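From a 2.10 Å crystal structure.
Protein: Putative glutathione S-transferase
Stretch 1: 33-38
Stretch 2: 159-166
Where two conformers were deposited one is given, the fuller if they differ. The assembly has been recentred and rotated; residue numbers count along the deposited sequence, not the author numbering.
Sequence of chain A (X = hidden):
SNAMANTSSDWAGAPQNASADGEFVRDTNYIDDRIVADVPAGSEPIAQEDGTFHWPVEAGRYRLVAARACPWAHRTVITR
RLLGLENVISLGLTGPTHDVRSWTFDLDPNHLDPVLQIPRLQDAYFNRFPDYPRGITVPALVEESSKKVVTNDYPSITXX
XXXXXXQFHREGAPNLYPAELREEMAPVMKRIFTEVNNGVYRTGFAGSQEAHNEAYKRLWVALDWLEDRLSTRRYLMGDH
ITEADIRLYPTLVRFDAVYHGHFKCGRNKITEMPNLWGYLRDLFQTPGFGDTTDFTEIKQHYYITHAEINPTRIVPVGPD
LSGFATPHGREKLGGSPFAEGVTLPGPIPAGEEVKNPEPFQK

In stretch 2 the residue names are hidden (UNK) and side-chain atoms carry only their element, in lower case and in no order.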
# COMPACT_ATOMS: atom_id res chain seq x y z
N ASP A 33 -12.72 15.54 34.10
CA ASP A 33 -13.85 15.24 35.00
C ASP A 33 -14.39 13.88 34.60
O ASP A 33 -14.03 13.37 33.55
CB ASP A 33 -14.99 16.27 34.86
CG ASP A 33 -14.65 17.61 35.44
OD1 ASP A 33 -13.56 17.78 36.05
OD2 ASP A 33 -15.52 18.52 35.32
N ARG A 34 -15.25 13.29 35.43
CA ARG A 34 -15.82 11.97 35.15
C ARG A 34 -17.31 12.00 35.47
O ARG A 34 -17.75 12.78 36.33
CB ARG A 34 -15.11 10.90 35.99
CG ARG A 34 -13.67 10.65 35.55
CD ARG A 34 -12.96 9.61 36.47
NE ARG A 34 -13.74 8.36 36.46
CZ ARG A 34 -14.01 7.59 37.52
NH1 ARG A 34 -13.55 7.87 38.72
NH2 ARG A 34 -14.77 6.51 37.37
N ILE A 35 -18.07 11.21 34.73
CA ILE A 35 -19.47 11.00 35.00
C ILE A 35 -19.61 9.66 35.73
O ILE A 35 -19.20 8.63 35.20
CB ILE A 35 -20.35 11.03 33.73
CG1 ILE A 35 -19.95 12.19 32.81
CG2 ILE A 35 -21.83 11.21 34.13
CD1 ILE A 35 -20.85 12.40 31.57
N VAL A 36 -20.15 9.69 36.94
CA VAL A 36 -20.14 8.53 37.82
C VAL A 36 -21.51 8.21 38.44
O VAL A 36 -22.40 9.06 38.53
CB VAL A 36 -19.09 8.68 38.94
CG1 VAL A 36 -17.70 8.94 38.34
CG2 VAL A 36 -19.48 9.78 39.94
N ALA A 37 -21.63 6.95 38.85
CA ALA A 37 -22.82 6.40 39.48
C ALA A 37 -23.03 6.93 40.90
O ALA A 37 -24.19 7.02 41.32
CB ALA A 37 -22.75 4.85 39.50
N ASP A 38 -21.98 7.31 41.62
CA ASP A 38 -22.19 7.72 43.03
C ASP A 38 -22.39 9.23 43.23
O ASP A 38 -22.28 9.74 44.35
CB ASP A 38 -21.09 7.18 43.95
CG ASP A 38 -19.70 7.65 43.57
OD1 ASP A 38 -19.58 8.39 42.59
OD2 ASP A 38 -18.72 7.26 44.23
N UNK A 159 -14.20 3.31 29.73
CA UNK A 159 -14.22 2.56 30.98
C UNK A 159 -15.47 2.95 31.76
O UNK A 159 -16.22 2.11 32.25
c UNK A 159 -12.94 2.78 31.82
c UNK A 159 -13.03 2.12 33.16
c UNK A 159 -11.71 2.23 31.11
c UNK A 159 -11.88 0.77 30.63
N UNK A 160 -15.73 4.25 31.84
CA UNK A 160 -16.90 4.72 32.59
C UNK A 160 -18.23 4.33 31.93
O UNK A 160 -19.19 3.99 32.63
c UNK A 160 -15.69 6.54 33.91
o UNK A 160 -15.41 7.75 34.11
c UNK A 160 -16.80 6.21 32.88
o UNK A 160 -15.13 5.59 34.56
N UNK A 161 -18.29 4.34 30.59
CA UNK A 161 -19.51 3.80 29.92
C UNK A 161 -19.81 2.36 30.41
O UNK A 161 -20.97 2.02 30.65
c UNK A 161 -19.31 5.13 26.31
c UNK A 161 -20.03 6.24 28.32
c UNK A 161 -19.60 5.07 27.67
c UNK A 161 -19.96 7.43 26.24
c UNK A 161 -19.51 6.27 25.60
c UNK A 161 -20.20 7.40 27.62
c UNK A 161 -19.40 3.76 28.38
N UNK A 162 -18.78 1.53 30.51
CA UNK A 162 -18.91 0.16 31.00
C UNK A 162 -19.26 0.03 32.47
O UNK A 162 -20.11 -0.77 32.82
o UNK A 162 -18.30 -1.89 28.81
c UNK A 162 -17.62 -0.63 30.74
n UNK A 162 -16.56 -0.45 28.53
c UNK A 162 -17.50 -1.06 29.27
N UNK A 163 -18.61 0.80 33.35
CA UNK A 163 -18.74 0.55 34.79
C UNK A 163 -19.70 1.53 35.46
O UNK A 163 -20.40 1.15 36.36
c UNK A 163 -16.28 -0.32 34.97
c UNK A 163 -17.38 0.62 35.49
c UNK A 163 -15.06 -0.27 35.93
c UNK A 163 -16.83 -1.74 34.76
N UNK A 164 -19.73 2.79 35.04
CA UNK A 164 -20.54 3.80 35.77
C UNK A 164 -21.98 3.85 35.26
O UNK A 164 -22.90 4.18 36.01
c UNK A 164 -18.43 4.88 37.68
c UNK A 164 -19.93 5.18 35.63
c UNK A 164 -18.51 5.31 36.23
o UNK A 164 -19.37 5.17 38.50
o UNK A 164 -17.40 4.27 38.00
N UNK A 165 -22.16 3.50 33.98
CA UNK A 165 -23.46 3.63 33.31
C UNK A 165 -24.24 2.34 33.27
O UNK A 165 -25.24 2.24 32.58
c UNK A 165 -22.90 5.61 31.77
c UNK A 165 -25.77 8.03 31.23
n UNK A 165 -21.73 7.53 31.70
c UNK A 165 -23.26 4.17 31.86
c UNK A 165 -23.81 6.71 31.56
c UNK A 165 -24.99 9.20 31.20
c UNK A 165 -23.62 9.14 31.34
c UNK A 165 -25.20 6.80 31.41
c UNK A 165 -21.64 6.17 31.84
c UNK A 165 -23.04 7.89 31.52
N UNK A 166 -23.81 1.34 34.04
CA UNK A 166 -24.40 0.01 34.05
C UNK A 166 -25.92 -0.05 34.13
O UNK A 166 -26.56 -0.90 33.48
c UNK A 166 -22.97 -1.91 34.99
c UNK A 166 -20.92 -3.16 36.00
c UNK A 166 -23.88 -0.77 35.27
n UNK A 166 -20.02 -3.26 37.20
c UNK A 166 -22.27 -2.44 36.31
O HOH W 1 -16.64 9.67 32.68
O HOH W 2 -19.10 8.36 31.95
O HOH W 3 -19.38 5.71 41.08

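Position 159 has four side-chain carbons, forked at the first, with one arm two carbons long, and its side chain makes no contact with stretch 1. That branching is isoleucine, I159.

At position 160 there are two carbons, the second carrying two oxygens. Its CA-to-CB bond points toward stretch 1, and the two oxygens lie 2.9 and 3.0 Å from R34 NE and R34 NH2. A carboxylate one carbon removed from CA is aspartate, D160. The N-H...O angles, 160° for NE to OD2 and 157° for NH2 to OD1, establish a two-pronged hydrogen-bonded salt bridge.

Position 161 shows one carbon followed by a six-carbon ring with no heteroatom: phenylalanine, F161. Its CA-to-CB bond points away from stretch 1, and it makes no contact there.

Position 162 carries two carbons, the second bearing one oxygen and one nitrogen. This terminal amide is asparagine, N162, out of reach of stretch 1.

Position 163 again has four carbons, but the fork falls at the second, which separates leucine, L163, from I159. L163 N donates to I159 O at 2.9 Å, a helical i to i-4 bond.

Position 164 has three carbons, the third carrying two oxygens, one of them 2.9 Å from A37 N. The extra carbon relative to D160 makes it glutamate, E164. The bond from A37 N to E164 OE1 is nearly linear at 178°, and R34 NH2 forms a longer salt bridge to E164 OE2 at 3.5 Å.

Position 165 has one carbon and then fused five- and six-membered rings holding eight carbons and one nitrogen, and a carbon of the six-membered ring lies against I35 CG2. This is the indole of tryptophan, W165. I35 CG2 meets W165 CZ2 at 3.9 Å, approaching the ring obliquely.

Position 166 is a row of four carbons ending in nitrogen: lysine, K166. The end of its side chain leads away from stretch 1.

The contact, burying 347 Å² in total, rests on two acidic side chains spaced four residues apart. E164 N donates to D160 O at 2.7 Å, and the CA-to-CB bonds of D160 and E164 both point toward stretch 1. Both carboxylates are reached near the plane of the R34 guanidinium, where its N-H groups point. Water 1 accepts from I35 N at 2.9 Å and donates to D160 OD2 at 2.7 Å; water 2 donates to I35 O at 3.3 Å and accepts from W165 NE1 at 2.8 Å. The backbone of I35 is thus tied to stretch 2 through water, while its side chain packs against the indole.

Stretch 2, residues 159-166: IDFNLEWK
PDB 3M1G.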